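Local atomic coordinates of putative fructosamine-3-kinase (Thermobifida fusca YX, PDB entry 3F7W), a protein that probably acts as a kinase of the fructosamine kinase family, transferring phosphate to a substrate that remains unproven. Residues 168-173 against 277-282; 27-32 against 56-61; 136-141 against 146-151. All coordinates share one frame; numbering follows the deposited sequence. Where two conformers were deposited one is given.

In the fold
Contacts 1 and 2 are buried, whereas contact 3 is only partly so, and their chemistry differs accordingly. Contact 1 joins two helices of the helical lobe through aliphatic side chains, with no hydrogen bond across; contact 2, in the N-terminal lobe, sets an indole from the five-stranded sheet against the start of helix 57-68, with an ethanediol between them. Contact 3 relies instead on a salt bridge and amide hydrogen bonds, tying a loop to the helix that follows it. Contacts 1 and 3 meet directly, Val171 CG1 lying 3.7 Å from Ile150 CG2, where helices 165-176 and 141-159 pack. Contact 2 stands apart, its nearest atoms about 10 Å from those of contact 3.

Contact 1: 168-173 against 277-282; sequences VRLVEK and TLVDTA
In Leu170 a first torsion of 166° sets CG on the far side of CB from the backbone N and carries the branched end across to Val279 and Ala282 of the facing helix. Val279 adopts the same kind of conformation (chi1 172°), which places its CG1, rather than CG2, in the path of the leucine. The two side chains cross at about a right angle, with Leu170 CD2 only 3.6 Å from Val279 CG1. The same CD2 methyl also lies 3.6 Å from Val279 O, so it is pressed against both the side chain and the main chain of one residue.

Ala282, three residues further on, offers only its CB. Leu170 CG comes within 3.7 Å of Ala282 CB, while Leu170 CD1 stands a little further off, at 4.1 Å from that CB. The short side chain leaves room for a close backbone approach: Val171 CA and Ala282 CA are 6.0 Å apart, and Val171 CG2 adds a looser touch on Ala282 CB. Between these segments, whose short axes approach to 9.8 Å and are inclined by 34°, aliphatic contact does the work, without a hydrogen bond. With an alanine here in place of Leu170, CG and both methyls would be gone, and Val279 CG1 and Ala282 CB would probably be left facing a gap.

Within the second helix, Thr281 OG1 bonds to Thr277 O at 2.7 Å, reaching it from the face opposite to Thr281 N. Around the pair the helical lobe closes in: Val171 packs on Ile150 and Leu154 of helix 141-159, Leu278 and Thr281 lean on helix 251-270, and Leu170 continues along helix 275-286 to Arg283 and Leu286.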
loop_
_atom_site.group_PDB
_atom_site.type_symbol
_atom_site.label_atom_id
_atom_site.label_comp_id
_atom_site.label_asym_id
_atom_site.label_seq_id
_atom_site.Cartn_x
_atom_site.Cartn_y
_atom_site.Cartn_z
ATOM N N VAL A 168 0.134 12.704 -21.446
ATOM C CA VAL A 168 -1.200 12.897 -20.869
ATOM C C VAL A 168 -2.293 12.374 -21.793
ATOM O O VAL A 168 -3.191 11.672 -21.355
ATOM C CB VAL A 168 -1.459 14.385 -20.551
ATOM C CG1 VAL A 168 -2.946 14.624 -20.200
ATOM C CG2 VAL A 168 -0.530 14.845 -19.412
ATOM N N ARG A 169 -2.209 12.712 -23.077
ATOM C CA ARG A 169 -3.166 12.192 -24.047
ATOM C C ARG A 169 -3.157 10.664 -24.126
ATOM O O ARG A 169 -4.225 10.047 -24.237
ATOM C CB ARG A 169 -2.940 12.818 -25.407
ATOM C CG ARG A 169 -3.640 14.172 -25.543
ATOM C CD ARG A 169 -3.662 14.694 -26.993
ATOM N NE ARG A 169 -2.317 14.895 -27.538
ATOM C CZ ARG A 169 -1.558 15.980 -27.354
ATOM N NH1 ARG A 169 -1.988 17.014 -26.625
ATOM N NH2 ARG A 169 -0.350 16.025 -27.904
ATOM N N LEU A 170 -1.965 10.063 -24.045
ATOM C CA LEU A 170 -1.832 8.602 -24.033
ATOM C C LEU A 170 -2.561 7.990 -22.839
ATOM O O LEU A 170 -3.314 7.017 -22.986
ATOM C CB LEU A 170 -0.350 8.180 -24.027
ATOM C CG LEU A 170 -0.065 6.711 -23.689
ATOM C CD1 LEU A 170 -0.814 5.751 -24.650
ATOM C CD2 LEU A 170 1.442 6.426 -23.659
ATOM N N VAL A 171 -2.366 8.552 -21.648
ATOM C CA VAL A 171 -3.062 8.017 -20.475
ATOM C C VAL A 171 -4.572 8.262 -20.603
ATOM O O VAL A 171 -5.383 7.433 -20.191
ATOM C CB VAL A 171 -2.497 8.570 -19.134
ATOM C CG1 VAL A 171 -3.359 8.089 -17.931
ATOM C CG2 VAL A 171 -1.049 8.140 -18.972
ATOM N N GLU A 172 -4.947 9.385 -21.191
ATOM C CA GLU A 172 -6.371 9.690 -21.387
ATOM C C GLU A 172 -7.059 8.718 -22.357
ATOM O O GLU A 172 -8.244 8.454 -22.209
ATOM C CB GLU A 172 -6.545 11.134 -21.856
ATOM C CG GLU A 172 -6.319 12.124 -20.736
ATOM C CD GLU A 172 -6.404 13.572 -21.165
ATOM O OE1 GLU A 172 -6.103 13.883 -22.334
ATOM O OE2 GLU A 172 -6.750 14.411 -20.302
ATOM N N LYS A 173 -6.314 8.200 -23.338
ATOM C CA LYS A 173 -6.809 7.121 -24.213
ATOM C C LYS A 173 -7.197 5.871 -23.429
ATOM O O LYS A 173 -8.235 5.255 -23.697
ATOM C CB LYS A 173 -5.764 6.740 -25.268
ATOM C CG LYS A 173 -5.708 7.682 -26.421
ATOM C CD LYS A 173 -4.694 7.250 -27.476
ATOM C CE LYS A 173 -4.921 8.014 -28.782
ATOM N NZ LYS A 173 -3.636 8.415 -29.389
ATOM N N THR A 277 8.634 3.985 -18.179
ATOM C CA THR A 277 7.863 2.805 -17.736
ATOM C C THR A 277 6.357 3.127 -17.757
ATOM O O THR A 277 5.526 2.322 -18.202
ATOM C CB THR A 277 8.257 2.347 -16.333
ATOM O OG1 THR A 277 9.666 2.097 -16.288
ATOM C CG2 THR A 277 7.487 1.064 -15.950
ATOM N N LEU A 278 6.012 4.308 -17.268
ATOM C CA LEU A 278 4.617 4.756 -17.339
ATOM C C LEU A 278 4.112 4.717 -18.782
ATOM O O LEU A 278 3.045 4.160 -19.064
ATOM C CB LEU A 278 4.481 6.166 -16.748
ATOM C CG LEU A 278 3.083 6.775 -16.892
ATOM C CD1 LEU A 278 2.024 5.948 -16.175
ATOM C CD2 LEU A 278 3.090 8.214 -16.440
ATOM N N VAL A 279 4.879 5.304 -19.707
ATOM C CA VAL A 279 4.460 5.364 -21.102
ATOM C C VAL A 279 4.302 3.964 -21.674
ATOM O O VAL A 279 3.294 3.658 -22.302
ATOM C CB VAL A 279 5.426 6.197 -21.980
ATOM C CG1 VAL A 279 5.065 6.065 -23.484
ATOM C CG2 VAL A 279 5.408 7.658 -21.516
ATOM N N ASP A 280 5.296 3.118 -21.431
ATOM C CA ASP A 280 5.292 1.760 -21.968
ATOM C C ASP A 280 4.091 0.973 -21.431
ATOM O O ASP A 280 3.478 0.184 -22.151
ATOM C CB ASP A 280 6.581 1.041 -21.582
ATOM C CG ASP A 280 7.815 1.577 -22.320
ATOM O OD1 ASP A 280 7.670 2.373 -23.275
ATOM O OD2 ASP A 280 8.938 1.208 -21.911
ATOM N N THR A 281 3.786 1.186 -20.147
ATOM C CA THR A 281 2.689 0.461 -19.470
ATOM C C THR A 281 1.301 0.917 -19.988
ATOM O O THR A 281 0.388 0.100 -20.175
ATOM C CB THR A 281 2.835 0.588 -17.922
ATOM O OG1 THR A 281 4.129 0.108 -17.530
ATOM C CG2 THR A 281 1.764 -0.206 -17.165
ATOM N N ALA A 282 1.156 2.224 -20.208
ATOM C CA ALA A 282 -0.037 2.796 -20.818
ATOM C C ALA A 282 -0.245 2.207 -22.210
ATOM O O ALA A 282 -1.338 1.759 -22.543
ATOM C CB ALA A 282 0.081 4.321 -20.898
#

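Contact 2: 27-32 against 56-61. With EDO (1,2-ethanediol), chain G.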
loop_
_atom_site.group_PDB
_atom_site.type_symbol
_atom_site.label_atom_id
_atom_site.label_comp_id
_atom_site.label_asym_id
_atom_site.label_seq_id
_atom_site.Cartn_x
_atom_site.Cartn_y
_atom_site.Cartn_z
ATOM N N HIS A 27 10.194 9.603 4.262
ATOM C CA HIS A 27 9.534 10.855 3.941
ATOM C C HIS A 27 9.823 11.860 5.060
ATOM O O HIS A 27 10.973 12.216 5.242
ATOM C CB HIS A 27 8.056 10.612 3.693
ATOM C CG HIS A 27 7.794 9.710 2.537
ATOM N ND1 HIS A 27 8.085 10.064 1.234
ATOM C CD2 HIS A 27 7.259 8.469 2.486
ATOM C CE1 HIS A 27 7.743 9.068 0.434
ATOM N NE2 HIS A 27 7.240 8.089 1.166
ATOM N N ARG A 28 8.784 12.198 5.831
ATOM C CA ARG A 28 8.811 13.300 6.797
ATOM C C ARG A 28 8.925 12.815 8.259
ATOM O O ARG A 28 8.876 13.632 9.182
ATOM C CB ARG A 28 7.527 14.156 6.668
ATOM C CG ARG A 28 6.795 14.158 5.292
ATOM C CD ARG A 28 7.589 14.856 4.189
ATOM N NE ARG A 28 6.717 15.707 3.369
ATOM C CZ ARG A 28 6.697 15.766 2.038
ATOM N NH1 ARG A 28 7.511 15.027 1.290
ATOM N NH2 ARG A 28 5.843 16.598 1.445
ATOM N N TRP A 29 9.066 11.507 8.473
ATOM C CA TRP A 29 9.058 10.940 9.830
ATOM C C TRP A 29 10.254 10.027 10.075
ATOM O O TRP A 29 10.935 9.605 9.137
ATOM C CB TRP A 29 7.750 10.213 10.114
ATOM C CG TRP A 29 7.341 9.329 9.043
ATOM C CD1 TRP A 29 7.622 7.997 8.921
ATOM C CD2 TRP A 29 6.569 9.698 7.894
ATOM N NE1 TRP A 29 7.047 7.506 7.763
ATOM C CE2 TRP A 29 6.418 8.535 7.102
ATOM C CE3 TRP A 29 5.983 10.896 7.465
ATOM C CZ2 TRP A 29 5.694 8.535 5.893
ATOM C CZ3 TRP A 29 5.270 10.906 6.254
ATOM C CH2 TRP A 29 5.137 9.729 5.483
ATOM N N HIS A 30 10.519 9.781 11.349
ATOM C CA HIS A 30 11.651 9.010 11.792
ATOM C C HIS A 30 11.201 7.625 12.252
ATOM O O HIS A 30 10.062 7.460 12.707
ATOM C CB HIS A 30 12.326 9.758 12.935
ATOM C CG HIS A 30 12.790 11.130 12.544
ATOM N ND1 HIS A 30 14.079 11.393 12.133
ATOM C CD2 HIS A 30 12.124 12.306 12.457
ATOM C CE1 HIS A 30 14.192 12.675 11.830
ATOM N NE2 HIS A 30 13.017 13.249 12.008
ATOM N N LEU A 31 12.100 6.640 12.145
ATOM C CA LEU A 31 11.791 5.239 12.474
ATOM C C LEU A 31 12.625 4.745 13.639
ATOM O O LEU A 31 13.802 5.126 13.813
ATOM C CB LEU A 31 12.043 4.350 11.250
ATOM C CG LEU A 31 11.449 4.849 9.932
ATOM C CD1 LEU A 31 11.757 3.866 8.772
ATOM C CD2 LEU A 31 9.967 5.047 10.114
ATOM N N TYR A 32 12.021 3.897 14.464
ATOM C CA TYR A 32 12.673 3.413 15.668
ATOM C C TYR A 32 12.266 1.978 15.969
ATOM O O TYR A 32 11.146 1.579 15.679
ATOM C CB TYR A 32 12.304 4.259 16.888
ATOM C CG TYR A 32 12.584 5.717 16.733
ATOM C CD1 TYR A 32 11.620 6.572 16.209
ATOM C CD2 TYR A 32 13.820 6.258 17.105
ATOM C CE1 TYR A 32 11.890 7.941 16.037
ATOM C CE2 TYR A 32 14.092 7.614 16.948
ATOM C CZ TYR A 32 13.123 8.445 16.408
ATOM O OH TYR A 32 13.402 9.775 16.258
ATOM N N GLY A 56 -4.224 14.152 9.204
ATOM C CA GLY A 56 -4.763 12.809 9.065
ATOM C C GLY A 56 -3.798 11.778 8.503
ATOM O O GLY A 56 -4.199 10.656 8.174
ATOM N N LEU A 57 -2.526 12.128 8.399
ATOM C CA LEU A 57 -1.545 11.225 7.795
ATOM C C LEU A 57 -1.384 9.917 8.602
ATOM O O LEU A 57 -1.550 8.795 8.076
ATOM C CB LEU A 57 -0.199 11.943 7.696
ATOM C CG LEU A 57 1.011 11.207 7.095
ATOM C CD1 LEU A 57 0.877 11.162 5.609
ATOM C CD2 LEU A 57 2.303 11.923 7.500
ATOM N N PHE A 58 -1.035 10.066 9.872
ATOM C CA PHE A 58 -0.853 8.888 10.718
ATOM C C PHE A 58 -2.174 8.156 10.923
ATOM O O PHE A 58 -2.194 6.927 10.942
ATOM C CB PHE A 58 -0.196 9.256 12.048
ATOM C CG PHE A 58 1.298 9.383 11.953
ATOM C CD1 PHE A 58 1.881 10.217 11.002
ATOM C CD2 PHE A 58 2.128 8.721 12.815
ATOM C CE1 PHE A 58 3.274 10.336 10.900
ATOM C CE2 PHE A 58 3.531 8.854 12.711
ATOM C CZ PHE A 58 4.084 9.638 11.741
ATOM N N ARG A 59 -3.258 8.909 11.051
ATOM C CA ARG A 59 -4.586 8.334 11.165
ATOM C C ARG A 59 -4.898 7.361 10.030
ATOM O O ARG A 59 -5.457 6.293 10.253
ATOM C CB ARG A 59 -5.613 9.454 11.177
ATOM C CG ARG A 59 -7.062 9.000 11.033
ATOM C CD ARG A 59 -7.975 10.192 11.199
ATOM N NE ARG A 59 -7.937 10.649 12.583
ATOM C CZ ARG A 59 -8.814 10.308 13.522
ATOM N NH1 ARG A 59 -9.835 9.508 13.241
ATOM N NH2 ARG A 59 -8.659 10.772 14.755
ATOM N N ALA A 60 -4.545 7.738 8.808
ATOM C CA ALA A 60 -4.831 6.892 7.646
ATOM C C ALA A 60 -4.161 5.527 7.783
ATOM O O ALA A 60 -4.757 4.480 7.439
ATOM C CB ALA A 60 -4.347 7.610 6.332
ATOM N N GLU A 61 -2.926 5.522 8.268
ATOM C CA GLU A 61 -2.205 4.279 8.468
ATOM C C GLU A 61 -2.777 3.498 9.689
ATOM O O GLU A 61 -2.971 2.297 9.577
ATOM C CB GLU A 61 -0.707 4.493 8.614
ATOM C CG GLU A 61 0.035 3.112 8.617
ATOM C CD GLU A 61 1.534 3.141 8.557
ATOM O OE1 GLU A 61 2.130 4.172 8.231
ATOM O OE2 GLU A 61 2.129 2.072 8.846
HETATM C C1 EDO G . 3.645 7.519 8.188
HETATM O O1 EDO G . 4.140 6.603 7.203
HETATM C C2 EDO G . 2.210 7.798 7.869
HETATM O O2 EDO G . 1.555 6.580 8.125
#
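Trp29 and Phe58 meet in a T-shaped arrangement: the edge of the phenyl ring is directed at the face of the indole, the planes stand at 80°, and the centroid of the five-membered ring is 5.8 Å from that of Phe58. The tryptophan gets there by taking the crowded position, chi1 47°, with CG between the backbone N and the carbonyl carbon, and the indole extends from the strand to the helix. Its own CB then lies at the edge of the phenyl ring, 4.1 Å from Phe58 CZ. Phe58 contributes by holding CG beside its backbone N, a choice that brings the far end of the ring to the indole although the residue's CB is not aimed at the strand.

Leu57 sends CD2 to the six-membered part of the indole. Leu57 CD2 approaches obliquely and stops 3.4 Å from Trp29 CZ3, a tight fit. On the other face of the indole from Phe58 lies His27 CB, 3.5 Å above the ring plane.

An ethanediol, probably from the crystallisation liquor, occupies the angle between the two rings, though its exact placement near Trp29 is doubtful. Glu61, extended beyond CG, accepts a hydrogen bond at OE1 from the ethanediol hydroxyl O2, so short at 2.5 Å that the modelled position is doubtful.

Glu61 OE1 also forms a salt bridge with Lys45 NZ of strand 41-46, consistent with the lysine-glutamate pair linking sheet and helix in protein-kinase-like folds. Trp29 opens strand 29-36, the second strand of the antiparallel sheet, and touches Lys45 on the next strand; Phe58 rests on Lys45 and Leu47, and on Leu87 of strand 86-90, so that helix 57-68 lies against the sheet.

Contact 3: 136-141 against 146-151; sequences TPRSTW and AEQRIL
Arg138, in the loop that leads into helix 141-159 of this kinase-like fold, reaches back to Glu147 and Gln148 on that helix, within a wider pi-type turn closed by Leu151 N bonding to Ala146 O. From CB, which points to the helix, the side chain passes to Arg138 CG, 3.1 Å from Gln148 OE1. Arg138 CD is 3.2 Å from the same Gln148 OE1, because bends at chi2 (-65°) and chi3 fold the chain back and keep CG, CD and NH1 near this oxygen. NE stands further from Gln148 OE1, and Arg138 CZ lies 3.5 Å from Glu147 OE1.

At the tip NH1 has two acceptors in the guanidinium plane. Arg138 NH1 donates to Gln148 OE1 at 3.0 Å, nearly straight at 168°, and forms a salt bridge with Glu147 OE1 at 2.8 Å. Arg138 NH2 adds a longer bond, 3.2 Å from Glu147 OE1; both nitrogens come from the same face, above the carboxylate plane. A water at the guanidinium edge donates to Glu147 OE2 and accepts weakly from Arg138 NH2.

Gln148 thus uses both ends of its amide on the loop, OE1 for Arg138 and NE2 for Thr136. Its NE2 also bonds to Asp134 O, and Asp134 OD1 holds Thr136 OG1. Gln148 NE2 meets Thr136 O at 2.8 Å and 172°, in the carbonyl plane and on a lone pair.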
loop_
_atom_site.group_PDB
_atom_site.type_symbol
_atom_site.label_atom_id
_atom_site.label_comp_id
_atom_site.label_asym_id
_atom_site.label_seq_id
_atom_site.Cartn_x
_atom_site.Cartn_y
_atom_site.Cartn_z
ATOM N N THR A 136 -12.851 9.038 -1.229
ATOM C CA THR A 136 -14.310 9.224 -1.381
ATOM C C THR A 136 -14.941 7.919 -1.824
ATOM O O THR A 136 -14.556 7.367 -2.855
ATOM C CB THR A 136 -14.664 10.330 -2.387
ATOM O OG1 THR A 136 -14.056 11.543 -1.969
ATOM C CG2 THR A 136 -16.194 10.551 -2.469
ATOM N N PRO A 137 -15.877 7.391 -1.021
ATOM C CA PRO A 137 -16.506 6.127 -1.401
ATOM C C PRO A 137 -17.204 6.184 -2.740
ATOM O O PRO A 137 -17.877 7.180 -3.036
ATOM C CB PRO A 137 -17.498 5.875 -0.257
ATOM C CG PRO A 137 -16.942 6.609 0.902
ATOM C CD PRO A 137 -16.302 7.834 0.322
ATOM N N ARG A 138 -17.041 5.127 -3.524
ATOM C CA ARG A 138 -17.629 4.999 -4.854
ATOM C C ARG A 138 -18.098 3.566 -5.050
ATOM O O ARG A 138 -17.558 2.634 -4.457
ATOM C CB ARG A 138 -16.613 5.351 -5.954
ATOM C CG ARG A 138 -15.927 6.681 -5.813
ATOM C CD ARG A 138 -16.901 7.841 -5.951
ATOM N NE ARG A 138 -17.494 7.913 -7.277
ATOM C CZ ARG A 138 -16.964 8.555 -8.318
ATOM N NH1 ARG A 138 -15.793 9.163 -8.228
ATOM N NH2 ARG A 138 -17.599 8.566 -9.466
ATOM N N SER A 139 -19.096 3.386 -5.901
ATOM C CA SER A 139 -19.729 2.091 -6.037
ATOM C C SER A 139 -19.184 1.265 -7.209
ATOM O O SER A 139 -19.402 0.065 -7.259
ATOM C CB SER A 139 -21.245 2.290 -6.192
ATOM O OG SER A 139 -21.513 3.124 -7.310
ATOM N N THR A 140 -18.520 1.907 -8.169
ATOM C CA THR A 140 -18.050 1.240 -9.384
ATOM C C THR A 140 -16.559 1.524 -9.604
ATOM O O THR A 140 -16.085 2.635 -9.363
ATOM C CB THR A 140 -18.872 1.693 -10.614
ATOM O OG1 THR A 140 -18.774 3.113 -10.773
ATOM C CG2 THR A 140 -20.339 1.310 -10.446
ATOM N N TRP A 141 -15.817 0.516 -10.054
ATOM C CA TRP A 141 -14.370 0.652 -10.143
ATOM C C TRP A 141 -13.849 1.615 -11.235
ATOM O O TRP A 141 -12.959 2.427 -10.950
ATOM C CB TRP A 141 -13.690 -0.727 -10.228
ATOM C CG TRP A 141 -12.202 -0.608 -10.208
ATOM C CD1 TRP A 141 -11.421 -0.401 -9.139
ATOM C CD2 TRP A 141 -11.342 -0.635 -11.344
ATOM N NE1 TRP A 141 -10.101 -0.296 -9.517
ATOM C CE2 TRP A 141 -10.025 -0.447 -10.872
ATOM C CE3 TRP A 141 -11.553 -0.807 -12.711
ATOM C CZ2 TRP A 141 -8.932 -0.417 -11.713
ATOM C CZ3 TRP A 141 -10.460 -0.771 -13.555
ATOM C CH2 TRP A 141 -9.154 -0.588 -13.042
ATOM N N ALA A 146 -10.330 6.003 -12.485
ATOM C CA ALA A 146 -10.063 7.163 -13.339
ATOM C C ALA A 146 -9.984 8.449 -12.514
ATOM O O ALA A 146 -8.980 9.160 -12.558
ATOM C CB ALA A 146 -11.100 7.281 -14.452
ATOM N N GLU A 147 -11.009 8.715 -11.717
ATOM C CA GLU A 147 -11.193 10.026 -11.093
ATOM C C GLU A 147 -10.388 10.201 -9.800
ATOM O O GLU A 147 -9.958 11.320 -9.478
ATOM C CB GLU A 147 -12.665 10.257 -10.789
ATOM C CG GLU A 147 -13.562 10.224 -12.025
ATOM C CD GLU A 147 -15.033 10.153 -11.689
ATOM O OE1 GLU A 147 -15.420 10.645 -10.630
ATOM O OE2 GLU A 147 -15.824 9.644 -12.505
ATOM N N GLN A 148 -10.192 9.102 -9.082
ATOM C CA GLN A 148 -9.515 9.115 -7.767
ATOM C C GLN A 148 -8.136 8.442 -7.705
ATOM O O GLN A 148 -7.390 8.672 -6.742
ATOM C CB GLN A 148 -10.457 8.515 -6.704
ATOM C CG GLN A 148 -11.702 9.398 -6.567
ATOM C CD GLN A 148 -12.785 8.871 -5.637
ATOM O OE1 GLN A 148 -13.953 9.117 -5.908
ATOM N NE2 GLN A 148 -12.412 8.181 -4.524
ATOM N N ARG A 149 -7.794 7.616 -8.699
ATOM C CA ARG A 149 -6.502 6.935 -8.711
ATOM C C ARG A 149 -5.572 7.319 -9.871
ATOM O O ARG A 149 -4.350 7.137 -9.764
ATOM C CB ARG A 149 -6.687 5.412 -8.623
ATOM C CG ARG A 149 -7.302 4.917 -7.261
ATOM C CD ARG A 149 -6.330 5.115 -6.110
ATOM N NE ARG A 149 -6.872 4.786 -4.807
ATOM C CZ ARG A 149 -7.602 5.612 -4.054
ATOM N NH1 ARG A 149 -7.926 6.826 -4.483
ATOM N NH2 ARG A 149 -8.019 5.217 -2.859
ATOM N N ILE A 150 -6.135 7.856 -10.960
ATOM C CA ILE A 150 -5.343 8.208 -12.142
ATOM C C ILE A 150 -5.262 9.716 -12.347
ATOM O O ILE A 150 -4.161 10.279 -12.349
ATOM C CB ILE A 150 -5.874 7.524 -13.435
ATOM C CG1 ILE A 150 -5.825 5.993 -13.301
ATOM C CG2 ILE A 150 -5.038 7.983 -14.682
ATOM C CD1 ILE A 150 -4.425 5.431 -13.052
ATOM N N LEU A 151 -6.409 10.362 -12.542
ATOM C CA LEU A 151 -6.410 11.758 -13.002
ATOM C C LEU A 151 -5.649 12.711 -12.060
ATOM O O LEU A 151 -4.875 13.553 -12.525
ATOM C CB LEU A 151 -7.838 12.254 -13.273
ATOM C CG LEU A 151 -8.472 11.753 -14.579
ATOM C CD1 LEU A 151 -9.979 12.122 -14.728
ATOM C CD2 LEU A 151 -7.694 12.295 -15.772
HETATM O O HOH W 1 -18.639 9.619 -12.340
#